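Local coordinates for possible phosphoglycerate mutase GPM2 (Mycobacterium tuberculosis, PDB 2A6P) that hydrolyses a broad range of phosphate monoesters, including phosphorylated sugars, and can serve as a fructose-1,6-bisphosphatase in gluconeogenesis, at the interface of chains A and B. Numbering follows the deposited sequence. Chains: chain A/B, Possible phosphoglycerate mutase GPM2.

The interface of chains A and B. Residues chain A 166, 173-174, 193; chain B 166, 173-174, 193.
The amide N of B:Leu193 donates a hydrogen bond to the carbonyl O of A:Arg173 at 2.8 Å, A:Leu193 N repeats it to B:Arg173 O, and A:Phe174 pairs with B:Leu193, and B:Phe174 with A:Leu193, in parallel beta bridges. A:Arg173 and B:Arg173 take part through their backbone.

On the two-fold axis A:Phe174 and B:Phe174 meet edge to edge. The CE2 atoms of A:Phe174 and B:Phe174 are 3.5 Å apart, and each lies in the plane of the other ring. The two ring planes are tilted by about 43° to each other, so the rings are neither coplanar nor stacked. In both chains CG is anti to the carbonyl carbon (chi1 -49°), which points the ring inward to its twin. Beside the rings, A:Leu166 and B:Leu166 reach toward each other tip to tip. Their CD1 methyls are 4.1 Å apart, a loose contact. A:Leu193 CB rests 3.4 Å from B:Arg173 O, next to the backbone bond. The centre is thus apolar, with a polar backbone link on either side.

The protein is a homodimer of the histidine phosphatase superfamily, and this patch is part of its two-fold interface. The patch centre is about 20 Å from A:His18, the phosphohistidine residue. It lies away from the active site and probably serves dimer assembly. A:Leu193 and B:Leu193 lie in strand 190-196. A:Arg173 and B:Arg173 end the 3-10 helix 168-173, and A:Phe174 and B:Phe174 follow it.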
ATOM      1  N   LEU A 166      -7.359  10.167   6.063  1.00 20.07           N
ATOM      2  CA  LEU A 166      -6.564  10.184   7.283  1.00 21.34           C
ATOM      3  C   LEU A 166      -5.905  11.567   7.400  1.00 21.55           C
ATOM      4  O   LEU A 166      -5.832  12.304   6.413  1.00 21.74           O
ATOM      5  CB  LEU A 166      -5.473   9.104   7.216  1.00 19.90           C
ATOM      6  CG  LEU A 166      -5.883   7.629   7.269  1.00 19.92           C
ATOM      7  CD1 LEU A 166      -4.707   6.756   6.862  1.00 16.16           C
ATOM      8  CD2 LEU A 166      -6.354   7.273   8.677  1.00 16.50           C
ATOM      9  N   ARG A 173       3.517   7.013   6.869  1.00 14.00           N
ATOM     10  CA  ARG A 173       3.249   5.574   6.889  1.00 14.13           C
ATOM     11  C   ARG A 173       3.177   4.885   5.525  1.00 15.21           C
ATOM     12  O   ARG A 173       2.939   3.676   5.462  1.00 17.82           O
ATOM     13  CB  ARG A 173       1.943   5.320   7.639  1.00 13.19           C
ATOM     14  CG  ARG A 173       1.881   5.990   9.001  1.00 15.81           C
ATOM     15  CD  ARG A 173       2.982   5.463   9.921  1.00 17.35           C
ATOM     16  NE  ARG A 173       2.874   6.003  11.278  1.00 20.49           N
ATOM     17  CZ  ARG A 173       3.469   5.467  12.339  1.00 21.31           C
ATOM     18  NH1 ARG A 173       4.215   4.377  12.194  1.00 23.47           N
ATOM     19  NH2 ARG A 173       3.312   6.010  13.542  1.00 20.65           N
ATOM     20  N   PHE A 174       3.388   5.633   4.445  1.00 13.46           N
ATOM     21  CA  PHE A 174       3.319   5.062   3.108  1.00 14.01           C
ATOM     22  C   PHE A 174       4.541   5.387   2.262  1.00 15.00           C
ATOM     23  O   PHE A 174       4.881   6.555   2.093  1.00 13.99           O
ATOM     24  CB  PHE A 174       2.076   5.575   2.373  1.00 14.82           C
ATOM     25  CG  PHE A 174       0.806   5.462   3.168  1.00 17.16           C
ATOM     26  CD1 PHE A 174       0.226   6.594   3.750  1.00 16.94           C
ATOM     27  CD2 PHE A 174       0.201   4.227   3.355  1.00 18.50           C
ATOM     28  CE1 PHE A 174      -0.942   6.503   4.509  1.00 16.53           C
ATOM     29  CE2 PHE A 174      -0.974   4.114   4.116  1.00 21.28           C
ATOM     30  CZ  PHE A 174      -1.548   5.259   4.698  1.00 19.99           C
ATOM     31  N   LEU A 193      -6.937   2.199  -0.391  1.00 13.65           N
ATOM     32  CA  LEU A 193      -5.637   2.104  -1.071  1.00 14.80           C
ATOM     33  C   LEU A 193      -5.574   0.649  -1.561  1.00 13.74           C
ATOM     34  O   LEU A 193      -5.578  -0.284  -0.743  1.00 13.35           O
ATOM     35  CB  LEU A 193      -4.474   2.339  -0.084  1.00 14.09           C
ATOM     36  CG  LEU A 193      -3.122   2.913  -0.551  1.00 15.44           C
ATOM     37  CD1 LEU A 193      -2.010   2.269   0.258  1.00 14.43           C
ATOM     38  CD2 LEU A 193      -2.883   2.692  -2.036  1.00 14.05           C
TER
ATOM     39  N   LEU B 166      -2.118   2.652  13.487  1.00 22.96           N
ATOM     40  CA  LEU B 166      -3.411   3.304  13.294  1.00 23.07           C
ATOM     41  C   LEU B 166      -4.463   2.469  14.031  1.00 23.69           C
ATOM     42  O   LEU B 166      -4.198   1.318  14.382  1.00 23.63           O
ATOM     43  CB  LEU B 166      -3.767   3.356  11.802  1.00 19.75           C
ATOM     44  CG  LEU B 166      -2.928   4.248  10.883  1.00 20.43           C
ATOM     45  CD1 LEU B 166      -3.250   3.909   9.433  1.00 20.30           C
ATOM     46  CD2 LEU B 166      -3.211   5.723  11.177  1.00 19.20           C
ATOM     47  N   ARG B 173      -9.232   0.625   4.879  1.00 18.18           N
ATOM     48  CA  ARG B 173      -8.536   1.450   3.890  1.00 17.85           C
ATOM     49  C   ARG B 173      -7.442   0.742   3.097  1.00 18.47           C
ATOM     50  O   ARG B 173      -6.784   1.369   2.261  1.00 17.95           O
ATOM     51  CB  ARG B 173      -7.919   2.672   4.594  1.00 18.66           C
ATOM     52  CG  ARG B 173      -8.898   3.478   5.449  1.00 17.09           C
ATOM     53  CD  ARG B 173     -10.016   4.034   4.584  1.00 17.94           C
ATOM     54  NE  ARG B 173     -10.959   4.843   5.351  1.00 16.13           N
ATOM     55  CZ  ARG B 173     -11.809   5.703   4.805  1.00 18.92           C
ATOM     56  NH1 ARG B 173     -11.834   5.868   3.490  1.00 18.15           N
ATOM     57  NH2 ARG B 173     -12.639   6.399   5.570  1.00 18.17           N
ATOM     58  N   PHE B 174      -7.233  -0.548   3.366  1.00 17.39           N
ATOM     59  CA  PHE B 174      -6.194  -1.308   2.678  1.00 17.50           C
ATOM     60  C   PHE B 174      -6.712  -2.597   2.047  1.00 16.96           C
ATOM     61  O   PHE B 174      -7.302  -3.435   2.730  1.00 13.89           O
ATOM     62  CB  PHE B 174      -5.051  -1.654   3.650  1.00 17.98           C
ATOM     63  CG  PHE B 174      -4.554  -0.478   4.449  1.00 20.19           C
ATOM     64  CD1 PHE B 174      -4.886  -0.346   5.797  1.00 20.77           C
ATOM     65  CD2 PHE B 174      -3.786   0.516   3.849  1.00 22.22           C
ATOM     66  CE1 PHE B 174      -4.466   0.757   6.541  1.00 20.27           C
ATOM     67  CE2 PHE B 174      -3.359   1.627   4.580  1.00 23.72           C
ATOM     68  CZ  PHE B 174      -3.699   1.748   5.931  1.00 22.00           C
ATOM     69  N   LEU B 193       4.335   1.290   5.577  1.00 14.55           N
ATOM     70  CA  LEU B 193       3.825   0.294   4.626  1.00 14.66           C
ATOM     71  C   LEU B 193       4.602   0.576   3.335  1.00 14.08           C
ATOM     72  O   LEU B 193       4.458   1.647   2.756  1.00 11.92           O
ATOM     73  CB  LEU B 193       2.316   0.495   4.358  1.00 14.35           C
ATOM     74  CG  LEU B 193       1.397  -0.680   3.950  1.00 14.37           C
ATOM     75  CD1 LEU B 193       0.392  -0.177   2.957  1.00 13.09           C
ATOM     76  CD2 LEU B 193       2.160  -1.846   3.362  1.00 12.20           C
TER